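Local coordinates for protein putative dioxygenase (1H-3-hydroxy-4-oxoquinaldine 2,4-dioxygenase) (Mycobacteroides abscessus subsp. abscessus, PDB 6RA3) that cleaves the heterocyclic ring of the Pseudomonas quinolone signal PQS with dioxygen, yielding N-octanoylanthranilate and carbon monoxide, at residues Val10-Asp15 / Val52-Arg57; Val24-Ser29 / Asp88-Ile93; Leu122-Ala127 / Gly220-Leu225; Ser196-Met201 / Ala224-Phe229. One frame throughout, in Å; residues are numbered along the deposited sequence.

Contact 1 (Val10-Asp15 / Val52-Arg57)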
loop_
_atom_site.group_PDB
_atom_site.type_symbol
_atom_site.label_atom_id
_atom_site.label_comp_id
_atom_site.label_asym_id
_atom_site.label_seq_id
_atom_site.Cartn_x
_atom_site.Cartn_y
_atom_site.Cartn_z
ATOM N N VAL A 10 0.257 -20.275 -0.993
ATOM C CA VAL A 10 0.125 -19.134 -1.891
ATOM C C VAL A 10 -0.198 -17.870 -1.087
ATOM O O VAL A 10 -0.598 -17.923 0.079
ATOM C CB VAL A 10 -0.919 -19.352 -3.010
ATOM C CG1 VAL A 10 -0.633 -20.627 -3.737
ATOM C CG2 VAL A 10 -2.393 -19.337 -2.481
ATOM N N GLN A 11 -0.027 -16.723 -1.738
ATOM C CA GLN A 11 -0.173 -15.424 -1.082
ATOM C C GLN A 11 -1.587 -14.892 -1.265
ATOM O O GLN A 11 -2.016 -14.609 -2.392
ATOM C CB GLN A 11 0.825 -14.389 -1.603
ATOM C CG GLN A 11 0.755 -13.097 -0.744
ATOM C CD GLN A 11 1.929 -12.180 -0.894
ATOM O OE1 GLN A 11 2.891 -12.222 -0.122
ATOM N NE2 GLN A 11 1.838 -11.311 -1.856
ATOM N N ILE A 12 -2.289 -14.719 -0.148
ATOM C CA ILE A 12 -3.674 -14.242 -0.114
ATOM C C ILE A 12 -3.684 -12.849 0.501
ATOM O O ILE A 12 -3.442 -12.703 1.701
ATOM C CB ILE A 12 -4.574 -15.196 0.700
ATOM C CG1 ILE A 12 -4.464 -16.621 0.147
ATOM C CG2 ILE A 12 -6.027 -14.690 0.733
ATOM C CD1 ILE A 12 -4.917 -16.751 -1.342
ATOM N N ALA A 13 -4.018 -11.848 -0.292
ATOM C CA ALA A 13 -4.201 -10.502 0.205
ATOM C C ALA A 13 -5.595 -10.327 0.784
ATOM O O ALA A 13 -6.573 -10.910 0.308
ATOM C CB ALA A 13 -4.013 -9.487 -0.897
ATOM N N PHE A 14 -5.682 -9.478 1.792
ATOM C CA PHE A 14 -6.944 -9.249 2.495
ATOM C C PHE A 14 -6.845 -7.964 3.315
ATOM O O PHE A 14 -5.770 -7.365 3.459
ATOM C CB PHE A 14 -7.269 -10.451 3.369
ATOM C CG PHE A 14 -6.377 -10.600 4.569
ATOM C CD1 PHE A 14 -5.153 -11.229 4.459
ATOM C CD2 PHE A 14 -6.769 -10.103 5.815
ATOM C CE1 PHE A 14 -4.308 -11.349 5.552
ATOM C CE2 PHE A 14 -5.933 -10.224 6.914
ATOM C CZ PHE A 14 -4.710 -10.875 6.788
ATOM N N ASP A 15 -7.993 -7.522 3.817
ATOM C CA ASP A 15 -8.012 -6.623 4.965
ATOM C C ASP A 15 -9.173 -6.999 5.879
ATOM O O ASP A 15 -10.109 -7.707 5.495
ATOM C CB ASP A 15 -8.025 -5.149 4.543
ATOM C CG ASP A 15 -9.344 -4.680 3.961
ATOM O OD1 ASP A 15 -9.440 -3.453 3.728
ATOM O OD2 ASP A 15 -10.272 -5.498 3.749
ATOM N N VAL A 52 -14.110 -8.853 6.508
ATOM C CA VAL A 52 -12.839 -9.341 5.967
ATOM C C VAL A 52 -13.003 -9.361 4.454
ATOM O O VAL A 52 -13.827 -10.123 3.927
ATOM C CB VAL A 52 -12.478 -10.740 6.500
ATOM C CG1 VAL A 52 -11.250 -11.319 5.764
ATOM C CG2 VAL A 52 -12.246 -10.736 7.979
ATOM N N ARG A 53 -12.264 -8.506 3.757
ATOM C CA ARG A 53 -12.277 -8.502 2.297
ATOM C C ARG A 53 -11.133 -9.378 1.799
ATOM O O ARG A 53 -9.996 -9.231 2.253
ATOM C CB ARG A 53 -12.158 -7.089 1.737
ATOM C CG ARG A 53 -13.251 -6.145 2.157
ATOM C CD ARG A 53 -13.195 -4.872 1.356
ATOM N NE ARG A 53 -12.010 -4.107 1.736
ATOM C CZ ARG A 53 -11.549 -3.047 1.087
ATOM N NH1 ARG A 53 -12.157 -2.596 -0.004
ATOM N NH2 ARG A 53 -10.473 -2.429 1.546
ATOM N N VAL A 54 -11.440 -10.315 0.897
ATOM C CA VAL A 54 -10.501 -11.363 0.519
ATOM C C VAL A 54 -10.208 -11.272 -0.970
ATOM O O VAL A 54 -11.115 -11.112 -1.790
ATOM C CB VAL A 54 -11.033 -12.763 0.867
ATOM C CG1 VAL A 54 -10.091 -13.828 0.338
ATOM C CG2 VAL A 54 -11.206 -12.918 2.349
ATOM N N CYS A 55 -8.931 -11.392 -1.309
ATOM C CA CYS A 55 -8.470 -11.456 -2.687
ATOM C C CYS A 55 -8.213 -12.914 -3.045
ATOM O O CYS A 55 -7.795 -13.698 -2.199
ATOM C CB CYS A 55 -7.175 -10.653 -2.871
ATOM S SG CYS A 55 -7.300 -8.866 -2.768
ATOM N N TRP A 56 -8.496 -13.280 -4.301
ATOM C CA TRP A 56 -8.088 -14.590 -4.800
ATOM C C TRP A 56 -6.564 -14.666 -4.941
ATOM O O TRP A 56 -5.875 -13.651 -5.085
ATOM C CB TRP A 56 -8.730 -14.867 -6.164
ATOM C CG TRP A 56 -10.197 -14.659 -6.206
ATOM C CD1 TRP A 56 -10.886 -13.797 -7.016
ATOM C CD2 TRP A 56 -11.172 -15.323 -5.396
ATOM N NE1 TRP A 56 -12.231 -13.894 -6.761
ATOM C CE2 TRP A 56 -12.429 -14.821 -5.766
ATOM C CE3 TRP A 56 -11.098 -16.304 -4.395
ATOM C CZ2 TRP A 56 -13.612 -15.261 -5.165
ATOM C CZ3 TRP A 56 -12.271 -16.725 -3.795
ATOM C CH2 TRP A 56 -13.510 -16.223 -4.201
ATOM N N ARG A 57 -6.045 -15.885 -4.876
ATOM C CA ARG A 57 -4.651 -16.128 -5.222
ATOM C C ARG A 57 -4.354 -15.538 -6.595
ATOM O O ARG A 57 -5.215 -15.491 -7.471
ATOM C CB ARG A 57 -4.326 -17.634 -5.149
ATOM C CG ARG A 57 -4.850 -18.512 -6.286
ATOM C CD ARG A 57 -4.287 -19.919 -6.202
ATOM N NE ARG A 57 -4.527 -20.598 -4.936
ATOM C CZ ARG A 57 -4.086 -21.816 -4.666
ATOM N NH1 ARG A 57 -3.366 -22.480 -5.564
ATOM N NH2 ARG A 57 -4.352 -22.380 -3.501
HETATM O O HOH W 1 -3.985 -12.637 -3.163
#
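The antiparallel flank of the alpha/beta hydrolase sheet, where strand 10-17 borders strand 51-54, is pinned at one end by R53, which grips D15. These two form a hydrogen-bonded pair, with D15 N donating to R53 O at 3.1 Å and R53 N donating to D15 O at 2.9 Å. Their side chains share one face and add a side-on salt bridge. R53 NH2 meets D15 OD1 at 2.6 Å along a nearly straight bond (172°), while R53 NE donates to D15 OD2 at 3.0 Å, on its syn side. Carboxylate and guanidinium are twisted 36° apart, and OD1 is approached from above the carboxylate plane. C55 N adds a bond to A13 O at 2.9 Å. Beyond it the strands part, and one water joins Q11 O, A13 N and W56 O. I12 CG2 touches V54 CG1 at 4.2 Å. At the far end V10 CG1 sits over the centre of one face of the R57 guanidinium, whose NH2 is held by D77. R53 NH1 also bridges to D39, and D15 OD1 accepts from Q17 NE2. The buried D15 carboxylate is thus set in a polar network of R53 and Q17, which would probably favour its ionised form.

Contact 2 (Val24-Ser29 / Asp88-Ile93)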
loop_
_atom_site.group_PDB
_atom_site.type_symbol
_atom_site.label_atom_id
_atom_site.label_comp_id
_atom_site.label_asym_id
_atom_site.label_seq_id
_atom_site.Cartn_x
_atom_site.Cartn_y
_atom_site.Cartn_z
ATOM N N VAL A 24 -19.209 -12.665 10.602
ATOM C CA VAL A 24 -18.299 -11.794 9.873
ATOM C C VAL A 24 -18.754 -11.718 8.418
ATOM O O VAL A 24 -19.065 -12.744 7.798
ATOM C CB VAL A 24 -16.865 -12.341 9.993
ATOM C CG1 VAL A 24 -15.837 -11.514 9.180
ATOM C CG2 VAL A 24 -16.479 -12.446 11.458
ATOM N N PHE A 25 -18.801 -10.511 7.861
ATOM C CA PHE A 25 -18.922 -10.386 6.411
ATOM C C PHE A 25 -17.588 -10.712 5.724
ATOM O O PHE A 25 -16.547 -10.149 6.071
ATOM C CB PHE A 25 -19.369 -8.990 6.032
ATOM C CG PHE A 25 -20.800 -8.698 6.368
ATOM C CD1 PHE A 25 -21.807 -9.586 6.013
ATOM C CD2 PHE A 25 -21.142 -7.533 7.039
ATOM C CE1 PHE A 25 -23.129 -9.313 6.307
ATOM C CE2 PHE A 25 -22.464 -7.256 7.340
ATOM C CZ PHE A 25 -23.458 -8.147 6.975
ATOM N N VAL A 26 -17.618 -11.614 4.736
ATOM C CA VAL A 26 -16.432 -11.956 3.947
ATOM C C VAL A 26 -16.744 -11.631 2.495
ATOM O O VAL A 26 -17.633 -12.243 1.883
ATOM C CB VAL A 26 -16.003 -13.419 4.118
ATOM C CG1 VAL A 26 -14.783 -13.717 3.242
ATOM C CG2 VAL A 26 -15.684 -13.728 5.555
ATOM N N THR A 27 -16.068 -10.617 1.968
ATOM C CA THR A 27 -16.269 -10.196 0.606
ATOM C C THR A 27 -15.349 -10.997 -0.305
ATOM O O THR A 27 -14.193 -11.288 0.034
ATOM C CB THR A 27 -16.032 -8.700 0.413
ATOM O OG1 THR A 27 -14.629 -8.402 0.360
ATOM C CG2 THR A 27 -16.701 -7.906 1.521
ATOM N N LEU A 28 -15.903 -11.391 -1.442
ATOM C CA LEU A 28 -15.230 -12.229 -2.426
ATOM C C LEU A 28 -15.551 -11.606 -3.763
ATOM O O LEU A 28 -16.728 -11.405 -4.081
ATOM C CB LEU A 28 -15.708 -13.676 -2.366
ATOM C CG LEU A 28 -15.489 -14.392 -1.039
ATOM C CD1 LEU A 28 -16.294 -15.676 -1.000
ATOM C CD2 LEU A 28 -14.019 -14.673 -0.773
ATOM N N SER A 29 -14.509 -11.262 -4.518
ATOM C CA SER A 29 -14.678 -10.546 -5.763
ATOM C C SER A 29 -14.801 -11.558 -6.909
ATOM O O SER A 29 -14.720 -12.771 -6.709
ATOM C CB SER A 29 -13.518 -9.568 -5.973
ATOM O OG SER A 29 -13.438 -8.609 -4.922
ATOM N N ASP A 88 -15.056 -17.267 13.139
ATOM C CA ASP A 88 -15.949 -18.410 13.289
ATOM C C ASP A 88 -17.056 -18.316 12.242
ATOM O O ASP A 88 -16.828 -18.617 11.062
ATOM C CB ASP A 88 -16.513 -18.492 14.711
ATOM C CG ASP A 88 -17.227 -19.830 14.976
ATOM O OD1 ASP A 88 -17.261 -20.700 14.057
ATOM O OD2 ASP A 88 -17.739 -20.021 16.105
ATOM N N SER A 89 -18.248 -17.885 12.635
ATOM C CA SER A 89 -19.353 -17.870 11.694
ATOM C C SER A 89 -19.238 -16.656 10.786
ATOM O O SER A 89 -18.836 -15.568 11.212
ATOM C CB SER A 89 -20.701 -17.881 12.419
ATOM O OG SER A 89 -20.866 -16.747 13.256
ATOM N N PHE A 90 -19.585 -16.844 9.516
ATOM C CA PHE A 90 -19.386 -15.779 8.558
ATOM C C PHE A 90 -20.353 -15.921 7.405
ATOM O O PHE A 90 -20.887 -16.997 7.125
ATOM C CB PHE A 90 -17.927 -15.735 8.059
ATOM C CG PHE A 90 -17.450 -16.987 7.333
ATOM C CD1 PHE A 90 -16.851 -18.028 8.024
ATOM C CD2 PHE A 90 -17.535 -17.072 5.960
ATOM C CE1 PHE A 90 -16.362 -19.164 7.344
ATOM C CE2 PHE A 90 -17.046 -18.188 5.272
ATOM C CZ PHE A 90 -16.464 -19.223 5.961
ATOM N N VAL A 91 -20.541 -14.799 6.736
ATOM C CA VAL A 91 -21.495 -14.652 5.653
ATOM C C VAL A 91 -20.732 -14.185 4.423
ATOM O O VAL A 91 -20.443 -12.998 4.275
ATOM C CB VAL A 91 -22.606 -13.654 6.024
ATOM C CG1 VAL A 91 -23.405 -13.272 4.807
ATOM C CG2 VAL A 91 -23.493 -14.244 7.100
ATOM N N PRO A 92 -20.409 -15.096 3.495
ATOM C CA PRO A 92 -19.817 -14.669 2.224
ATOM C C PRO A 92 -20.717 -13.726 1.443
ATOM O O PRO A 92 -21.927 -13.924 1.356
ATOM C CB PRO A 92 -19.615 -15.983 1.471
ATOM C CG PRO A 92 -19.535 -17.026 2.507
ATOM C CD PRO A 92 -20.361 -16.565 3.667
ATOM N N ILE A 93 -20.106 -12.681 0.895
ATOM C CA ILE A 93 -20.687 -11.819 -0.121
ATOM C C ILE A 93 -19.800 -11.972 -1.357
ATOM O O ILE A 93 -18.600 -11.684 -1.287
ATOM C CB ILE A 93 -20.748 -10.348 0.323
ATOM C CG1 ILE A 93 -21.440 -10.200 1.694
ATOM C CG2 ILE A 93 -21.431 -9.471 -0.760
ATOM C CD1 ILE A 93 -21.629 -8.711 2.132
#
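V26 and F90 meet on one face of the parallel part of the sheet, the CG2 methyl of V26 touching CD2 of the F90 ring at 3.8 Å with the two side chains aslant. F90 has CG between its backbone N and carbonyl carbon (chi1 61°), and its ring leads off toward helix 99-109. Farther along, L28 and P92 lie side by side and point the same way, L28 CD1 being 4.2 Å from P92 CB. On the other face F25 and I93 approach obliquely, CD1 to CD1 at 4.0 Å, and helix 253-266 covers them through A260. V91 CB also packs against F25 CD1. Between these two apolar layers the backbones of strands 24-28 and 90-95 exchange a parallel ladder. V91 N donates to V24 O at 2.7 Å, nearly along the C=O axis, and I93 N donates to V26 O, also at 2.7 Å but tilted 23° from the carbonyl plane. V26 N reaches V91 O at a longer 3.2 Å, from 51° out of the carbonyl plane. V91 and I93 supply the amide donors on this side, so P92, between them, costs the ladder no bond. The backbone groups of this ladder are therefore paired, while the side chains that meet across the strands are mostly hydrocarbon, suited to burial beneath helices.

Contact 3 (Leu122-Ala127 / Gly220-Leu225)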
loop_
_atom_site.group_PDB
_atom_site.type_symbol
_atom_site.label_atom_id
_atom_site.label_comp_id
_atom_site.label_asym_id
_atom_site.label_seq_id
_atom_site.Cartn_x
_atom_site.Cartn_y
_atom_site.Cartn_z
ATOM N N LEU A 122 -24.936 -13.267 -10.687
ATOM C CA LEU A 122 -24.430 -14.539 -11.201
ATOM C C LEU A 122 -25.501 -15.207 -12.067
ATOM O O LEU A 122 -26.635 -15.396 -11.617
ATOM C CB LEU A 122 -24.023 -15.460 -10.044
ATOM C CG LEU A 122 -23.643 -16.907 -10.364
ATOM C CD1 LEU A 122 -22.465 -16.987 -11.356
ATOM C CD2 LEU A 122 -23.328 -17.662 -9.092
ATOM N N ILE A 123 -25.139 -15.558 -13.308
ATOM C CA ILE A 123 -26.087 -16.149 -14.260
ATOM C C ILE A 123 -26.644 -17.443 -13.676
ATOM O O ILE A 123 -25.907 -18.409 -13.438
ATOM C CB ILE A 123 -25.398 -16.368 -15.623
ATOM C CG1 ILE A 123 -25.083 -15.030 -16.300
ATOM C CG2 ILE A 123 -26.231 -17.217 -16.568
ATOM C CD1 ILE A 123 -26.297 -14.174 -16.603
ATOM N N MET A 124 -27.960 -17.470 -13.427
ATOM C CA MET A 124 -28.556 -18.609 -12.744
ATOM C C MET A 124 -29.096 -19.664 -13.709
ATOM O O MET A 124 -29.299 -20.817 -13.303
ATOM C CB MET A 124 -29.667 -18.118 -11.808
ATOM C CG MET A 124 -29.137 -17.403 -10.546
ATOM S SD MET A 124 -28.353 -18.558 -9.388
ATOM C CE MET A 124 -27.496 -17.361 -8.340
ATOM N N THR A 125 -29.315 -19.296 -14.971
ATOM C CA THR A 125 -29.625 -20.250 -16.035
ATOM C C THR A 125 -28.396 -21.099 -16.368
ATOM O O THR A 125 -27.293 -20.837 -15.879
ATOM C CB THR A 125 -30.080 -19.499 -17.289
ATOM O OG1 THR A 125 -29.039 -18.617 -17.730
ATOM C CG2 THR A 125 -31.331 -18.681 -17.029
ATOM N N PRO A 126 -28.548 -22.131 -17.207
ATOM C CA PRO A 126 -27.367 -22.703 -17.868
ATOM C C PRO A 126 -26.680 -21.662 -18.742
ATOM O O PRO A 126 -27.283 -20.680 -19.196
ATOM C CB PRO A 126 -27.940 -23.863 -18.696
ATOM C CG PRO A 126 -29.184 -24.284 -17.942
ATOM C CD PRO A 126 -29.745 -22.982 -17.392
ATOM N N ALA A 127 -25.389 -21.877 -18.966
ATOM C CA ALA A 127 -24.587 -20.901 -19.683
ATOM C C ALA A 127 -25.165 -20.629 -21.073
ATOM O O ALA A 127 -25.178 -21.539 -21.922
ATOM C CB ALA A 127 -23.141 -21.383 -19.802
ATOM N N GLY A 220 -37.695 -9.923 -16.681
ATOM C CA GLY A 220 -37.514 -11.037 -17.608
ATOM C C GLY A 220 -38.122 -12.342 -17.055
ATOM O O GLY A 220 -38.526 -12.416 -15.896
ATOM N N GLU A 221 -38.208 -13.387 -17.877
ATOM C CA GLU A 221 -38.512 -14.714 -17.346
ATOM C C GLU A 221 -37.379 -15.269 -16.482
ATOM O O GLU A 221 -37.581 -16.263 -15.768
ATOM C CB GLU A 221 -38.818 -15.662 -18.509
ATOM C CG GLU A 221 -39.168 -17.103 -18.146
ATOM C CD GLU A 221 -40.616 -17.287 -17.674
ATOM O OE1 GLU A 221 -41.475 -16.451 -18.041
ATOM O OE2 GLU A 221 -40.894 -18.272 -16.946
ATOM N N TYR A 222 -36.189 -14.662 -16.548
ATOM C CA TYR A 222 -35.158 -14.906 -15.543
ATOM C C TYR A 222 -35.741 -14.777 -14.131
ATOM O O TYR A 222 -35.447 -15.592 -13.245
ATOM C CB TYR A 222 -34.003 -13.914 -15.768
ATOM C CG TYR A 222 -32.702 -14.257 -15.066
ATOM C CD1 TYR A 222 -31.885 -15.280 -15.540
ATOM C CD2 TYR A 222 -32.287 -13.555 -13.941
ATOM C CE1 TYR A 222 -30.695 -15.599 -14.913
ATOM C CE2 TYR A 222 -31.094 -13.862 -13.305
ATOM C CZ TYR A 222 -30.303 -14.887 -13.792
ATOM O OH TYR A 222 -29.115 -15.221 -13.178
ATOM N N ASP A 223 -36.589 -13.765 -13.920
ATOM C CA ASP A 223 -37.250 -13.556 -12.636
ATOM C C ASP A 223 -38.135 -14.737 -12.238
ATOM O O ASP A 223 -38.126 -15.166 -11.075
ATOM C CB ASP A 223 -38.070 -12.277 -12.712
ATOM C CG ASP A 223 -37.225 -11.100 -13.116
ATOM O OD1 ASP A 223 -36.887 -10.271 -12.242
ATOM O OD2 ASP A 223 -36.845 -11.044 -14.305
ATOM N N ALA A 224 -38.950 -15.247 -13.177
ATOM C CA ALA A 224 -39.865 -16.332 -12.829
ATOM C C ALA A 224 -39.100 -17.584 -12.453
ATOM O O ALA A 224 -39.575 -18.385 -11.633
ATOM C CB ALA A 224 -40.822 -16.631 -13.981
ATOM N N LEU A 225 -37.912 -17.773 -13.032
ATOM C CA LEU A 225 -37.080 -18.891 -12.607
ATOM C C LEU A 225 -36.700 -18.750 -11.130
ATOM O O LEU A 225 -36.618 -19.751 -10.403
ATOM C CB LEU A 225 -35.844 -18.965 -13.505
ATOM C CG LEU A 225 -34.726 -19.931 -13.122
ATOM C CD1 LEU A 225 -35.055 -21.384 -13.502
ATOM C CD2 LEU A 225 -33.438 -19.446 -13.774
#
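The irregular loop L122-A127 runs past the first turn of helix 221-232, and the closest alpha carbons, those of T125 and Y222, stay 7.7 Å apart. In this alpha/beta hydrolase fold the loop follows strand 116-120, and the helix is the connecting helix of the beta-alpha-beta crossover from strand 209-214 to strand 236-240. Y222 spans the gap. Its CG is anti to the backbone N (chi1 -164°), and the hydroxyl at the end of the ring reaches the loop backbone. M124 N donates to Y222 OH; the modelled separation of 2.5 Å is unusually short, so its exact length is doubtful. L122 O is also close to that oxygen, though badly angled for a bond. M124 crosses the phenol obliquely, with CB 3.8 Å from Y222 CZ and CG 3.4 Å from Y222 OH. Its chain bends at chi2, and the thioether packs among P197, M198 and M201 of helix 197-202. T125 comes to the ring's edge, where its CG2 lies near the ring plane, 3.8 Å from Y222 CD1. F214 meets the Y222 ring edge-to-face. The loop is close to the active site: L122 packs on H97, assigned to substrate binding, and L122 N is bonded to H212 NE2. One turn along the helix, L225 extends the apolar contact, its CD2 methyl resting 4.0 Å from T125 CG2.

Contact 4 (Ser196-Met201 / Ala224-Phe229)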
loop_
_atom_site.group_PDB
_atom_site.type_symbol
_atom_site.label_atom_id
_atom_site.label_comp_id
_atom_site.label_asym_id
_atom_site.label_seq_id
_atom_site.Cartn_x
_atom_site.Cartn_y
_atom_site.Cartn_z
ATOM N N SER A 196 -25.966 -25.323 -13.906
ATOM C CA SER A 196 -26.225 -23.940 -13.530
ATOM C C SER A 196 -25.961 -23.795 -12.037
ATOM O O SER A 196 -25.873 -24.798 -11.313
ATOM C CB SER A 196 -27.667 -23.523 -13.868
ATOM O OG SER A 196 -28.572 -23.976 -12.870
ATOM N N PRO A 197 -25.824 -22.560 -11.548
ATOM C CA PRO A 197 -25.624 -22.366 -10.094
ATOM C C PRO A 197 -26.810 -22.833 -9.248
ATOM O O PRO A 197 -26.621 -23.295 -8.113
ATOM C CB PRO A 197 -25.410 -20.850 -9.972
ATOM C CG PRO A 197 -25.275 -20.318 -11.375
ATOM C CD PRO A 197 -25.983 -21.285 -12.267
ATOM N N MET A 198 -28.036 -22.730 -9.770
ATOM C CA MET A 198 -29.197 -23.214 -9.023
ATOM C C MET A 198 -29.118 -24.717 -8.804
ATOM O O MET A 198 -29.415 -25.210 -7.704
ATOM C CB MET A 198 -30.474 -22.841 -9.752
ATOM C CG MET A 198 -30.764 -21.347 -9.694
ATOM S SD MET A 198 -32.272 -20.878 -10.548
ATOM C CE MET A 198 -32.702 -19.277 -9.830
ATOM N N ARG A 199 -28.699 -25.464 -9.828
ATOM C CA ARG A 199 -28.489 -26.892 -9.641
ATOM C C ARG A 199 -27.356 -27.145 -8.657
ATOM O O ARG A 199 -27.439 -28.056 -7.817
ATOM C CB ARG A 199 -28.230 -27.566 -10.994
ATOM C CG ARG A 199 -29.507 -27.709 -11.835
ATOM C CD ARG A 199 -29.249 -28.296 -13.221
ATOM N NE ARG A 199 -28.783 -29.686 -13.177
ATOM C CZ ARG A 199 -29.555 -30.738 -12.900
ATOM N NH1 ARG A 199 -30.844 -30.573 -12.621
ATOM N NH2 ARG A 199 -29.036 -31.962 -12.887
ATOM N N ARG A 200 -26.294 -26.334 -8.717
ATOM C CA ARG A 200 -25.259 -26.452 -7.693
ATOM C C ARG A 200 -25.866 -26.249 -6.302
ATOM O O ARG A 200 -25.585 -27.020 -5.373
ATOM C CB ARG A 200 -24.114 -25.461 -7.961
ATOM C CG ARG A 200 -22.779 -25.857 -7.283
ATOM C CD ARG A 200 -22.725 -25.531 -5.773
ATOM N NE ARG A 200 -21.573 -26.158 -5.110
ATOM C CZ ARG A 200 -21.621 -27.282 -4.398
ATOM N NH1 ARG A 200 -22.775 -27.914 -4.216
ATOM N NH2 ARG A 200 -20.508 -27.777 -3.865
ATOM N N MET A 201 -26.741 -25.244 -6.153
ATOM C CA MET A 201 -27.359 -24.971 -4.844
ATOM C C MET A 201 -28.218 -26.136 -4.349
ATOM O O MET A 201 -28.205 -26.460 -3.149
ATOM C CB MET A 201 -28.208 -23.709 -4.911
ATOM C CG MET A 201 -27.404 -22.454 -5.151
ATOM S SD MET A 201 -28.382 -20.988 -4.977
ATOM C CE MET A 201 -28.444 -20.188 -6.559
ATOM N N ALA A 224 -38.950 -15.247 -13.177
ATOM C CA ALA A 224 -39.865 -16.332 -12.829
ATOM C C ALA A 224 -39.100 -17.584 -12.453
ATOM O O ALA A 224 -39.575 -18.385 -11.633
ATOM C CB ALA A 224 -40.822 -16.631 -13.981
ATOM N N LEU A 225 -37.912 -17.773 -13.032
ATOM C CA LEU A 225 -37.080 -18.891 -12.607
ATOM C C LEU A 225 -36.700 -18.750 -11.130
ATOM O O LEU A 225 -36.618 -19.751 -10.403
ATOM C CB LEU A 225 -35.844 -18.965 -13.505
ATOM C CG LEU A 225 -34.726 -19.931 -13.122
ATOM C CD1 LEU A 225 -35.055 -21.384 -13.502
ATOM C CD2 LEU A 225 -33.438 -19.446 -13.774
ATOM N N HIS A 226 -36.492 -17.511 -10.673
ATOM C CA HIS A 226 -36.152 -17.262 -9.271
ATOM C C HIS A 226 -37.352 -17.496 -8.356
ATOM O O HIS A 226 -37.264 -18.256 -7.383
ATOM C CB HIS A 226 -35.630 -15.839 -9.103
ATOM C CG HIS A 226 -34.193 -15.664 -9.489
ATOM N ND1 HIS A 226 -33.799 -15.362 -10.777
ATOM C CD2 HIS A 226 -33.058 -15.730 -8.751
ATOM C CE1 HIS A 226 -32.481 -15.273 -10.818
ATOM N NE2 HIS A 226 -32.007 -15.489 -9.603
ATOM N N ASP A 227 -38.475 -16.811 -8.634
ATOM C CA ASP A 227 -39.745 -17.102 -7.960
ATOM C C ASP A 227 -39.950 -18.597 -7.833
ATOM O O ASP A 227 -40.237 -19.121 -6.753
ATOM C CB ASP A 227 -40.912 -16.500 -8.746
ATOM C CG ASP A 227 -40.868 -14.998 -8.790
ATOM O OD1 ASP A 227 -40.416 -14.422 -7.778
ATOM O OD2 ASP A 227 -41.282 -14.390 -9.809
ATOM N N ASP A 228 -39.820 -19.284 -8.969
ATOM C CA ASP A 228 -39.935 -20.731 -9.039
ATOM C C ASP A 228 -38.953 -21.399 -8.093
ATOM O O ASP A 228 -39.317 -22.296 -7.324
ATOM C CB ASP A 228 -39.684 -21.147 -10.494
ATOM C CG ASP A 228 -40.095 -22.568 -10.792
ATOM O OD1 ASP A 228 -39.730 -23.496 -10.024
ATOM O OD2 ASP A 228 -40.780 -22.748 -11.830
ATOM N N PHE A 229 -37.687 -20.974 -8.142
ATOM C CA PHE A 229 -36.693 -21.540 -7.238
ATOM C C PHE A 229 -37.010 -21.163 -5.793
ATOM O O PHE A 229 -36.933 -22.006 -4.892
ATOM C CB PHE A 229 -35.291 -21.064 -7.653
ATOM C CG PHE A 229 -34.189 -21.948 -7.153
ATOM C CD1 PHE A 229 -33.888 -23.136 -7.800
ATOM C CD2 PHE A 229 -33.465 -21.601 -6.025
ATOM C CE1 PHE A 229 -32.888 -23.970 -7.332
ATOM C CE2 PHE A 229 -32.467 -22.417 -5.552
ATOM C CZ PHE A 229 -32.172 -23.611 -6.207
#
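M198 lies across H226 and F229, presenting a different atom of its chain to each, in the layer of helices that packs beside the alpha/beta hydrolase sheet. Its CE methyl stands over the centre of the imidazole, 3.8 Å from the H226 ring centroid and 13° off the normal, a CH-pi contact in which the two side chains cross at about a right angle. Its CG forms a second CH-pi contact over one face of F229, 4.1 Å from the centroid and displaced toward the rim, and the thioether sulfur SD adds a Met-aromatic contact with the same ring. Here the side chains slide past each other in opposite directions, bringing M198 CB to 3.6 Å from F229 CE1. With L225 the meeting is tip to tip, M198 SD lying 3.7 Å from L225 CG. This long reach comes from an extended chain, SD anti to CA (chi2 -180°), and it spans segments of helices 197-202 and 221-232 whose axes run almost parallel, 12.4 Å apart. M201 extends the patch, its sulfur making a further Met-aromatic contact with F229. In the second shell the imidazole is fixed from both nitrogens, H226 ND1 to Y222 O and H226 NE2 to H212 ND1, which would hold its face toward the methionine. F236 meets the F229 ring edge-to-face. At the start of the shorter helix S196 is the N-cap, and its OG accepts a weak bond from R199 N at 3.4 Å.

Contacts 1 and 2 are buried and belong to one sheet, in which strands 51-54 and 24-28 are neighbours; they touch directly, V52 N lying 2.8 Å from F25 O. Backbone hydrogen bonding dominates both, but the antiparallel flank in contact 1 adds charged side chains and a water, whereas the parallel interior in contact 2 has mainly apolar side-chain contacts. Contacts 3 and 4 lie across the molecule from contact 1, share L225 on helix 221-232, and depend on side chains bridging wide backbone gaps. Contact 3, only partly buried, centres on one phenol hydroxyl; contact 4, buried, has no hydrogen bond across it and relies on sulfur, methyl and ring faces. M124 joins these two, its sulfur packing against M201.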